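Local coordinates for DUF2179 domain-containing protein (Eubacterium ventriosum, PDB 3HLU), which is of unknown function but forms the C-terminal DUF2179 domain of a YitT-family bacterial membrane protein, at the interface of chains A and B. Coordinates in Å, arbitrary orientation; residue numbers count along the deposited sequence, not the author numbering. Chains: chain A/B, uncharacterized protein DUF2179.

The interface of chains A and B. Residues chain A 12, 76, 78; chain B 12, 76, 78.
The side chains of A:Tyr12 and B:Tyr12 cross at about a right angle near the two-fold axis, A:Tyr12 CE1 4.0 Å from B:Tyr12 CE1, and the pair illustrates how a symmetric sheet-to-sheet interface, here of a dimer that may or may not be biological, can pass along its axis from an apolar end into a polar one. Each ring receives an isoleucine methyl from the other chain over one face. B:Ile76 CG2 sits 3.9 Å from the centroid of the A:Tyr12 ring, displaced toward its rim, in a CH-pi contact; A:Ile76 CG2 treats B:Tyr12 in the same way. In both isoleucines CG2 stands anti to the backbone N and turns to the partner's ring, while a nearly extended chi2 (160° in A:Ile76) carries A:Ile76 CD1 tip to tip with B:Ile76 CD1, 3.8 Å away. At the tips of the rings the contact becomes polar. The phenol OH of A:Tyr12 hydrogen-bonds the hydroxyl OG of B:Ser78 at 3.1 Å, and A:Ser78 OG pairs with B:Tyr12 OH at 3.0 Å. Each phenol is thus held at its tip as well as over a face. A leucine in place of B:Tyr12 would probably leave A:Ser78 OG without its phenol partner and deprive A:Ile76 CG2 of its aromatic face. A:Tyr12 and B:Tyr12 lie on the N-terminal strand (9-14 in chain A), A:Ile76 and B:Ile76 on strand 74-77, where the two sheets face each other with the helices behind.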
# COMPACT_ATOMS: atom_id res chain seq x y z
N TYR A 12 -2.51 -3.10 -5.14
CA TYR A 12 -1.42 -2.14 -5.07
C TYR A 12 -0.11 -2.88 -4.86
O TYR A 12 -0.01 -3.80 -4.07
CB TYR A 12 -1.67 -1.13 -3.96
CG TYR A 12 -3.06 -0.53 -4.00
CD1 TYR A 12 -4.11 -1.12 -3.32
CD2 TYR A 12 -3.32 0.64 -4.71
CE1 TYR A 12 -5.38 -0.57 -3.35
CE2 TYR A 12 -4.59 1.20 -4.74
CZ TYR A 12 -5.62 0.59 -4.06
OH TYR A 12 -6.89 1.11 -4.09
N ILE A 76 -0.87 -5.06 -1.86
CA ILE A 76 -2.07 -4.93 -1.07
C ILE A 76 -3.27 -5.25 -1.93
O ILE A 76 -3.53 -4.59 -2.94
CB ILE A 76 -2.21 -3.53 -0.47
CG1 ILE A 76 -1.00 -3.25 0.43
CG2 ILE A 76 -3.50 -3.42 0.30
CD1 ILE A 76 -0.77 -1.79 0.70
N SER A 78 -7.04 -5.22 -2.22
CA SER A 78 -8.20 -4.48 -1.69
C SER A 78 -9.38 -5.35 -1.22
O SER A 78 -9.74 -6.33 -1.88
CB SER A 78 -8.68 -3.48 -2.75
OG SER A 78 -8.71 -2.15 -2.23
N TYR B 12 -4.80 2.69 3.41
CA TYR B 12 -3.72 1.85 3.86
C TYR B 12 -2.52 2.72 4.19
O TYR B 12 -2.15 3.62 3.45
CB TYR B 12 -3.38 0.81 2.82
CG TYR B 12 -4.60 0.12 2.25
CD1 TYR B 12 -5.19 0.58 1.09
CD2 TYR B 12 -5.15 -1.00 2.87
CE1 TYR B 12 -6.30 -0.04 0.55
CE2 TYR B 12 -6.27 -1.64 2.33
CZ TYR B 12 -6.83 -1.15 1.17
OH TYR B 12 -7.95 -1.74 0.62
N ILE B 76 -2.08 4.91 1.17
CA ILE B 76 -2.80 4.70 -0.05
C ILE B 76 -4.26 4.96 0.16
O ILE B 76 -4.92 4.27 0.92
CB ILE B 76 -2.61 3.29 -0.54
CG1 ILE B 76 -1.14 3.06 -0.87
CG2 ILE B 76 -3.49 3.05 -1.75
CD1 ILE B 76 -0.79 1.61 -0.96
N SER B 78 -7.76 4.68 -1.10
CA SER B 78 -8.60 3.90 -2.03
C SER B 78 -9.70 4.70 -2.75
O SER B 78 -10.22 5.70 -2.24
CB SER B 78 -9.22 2.71 -1.28
OG SER B 78 -9.14 1.51 -2.04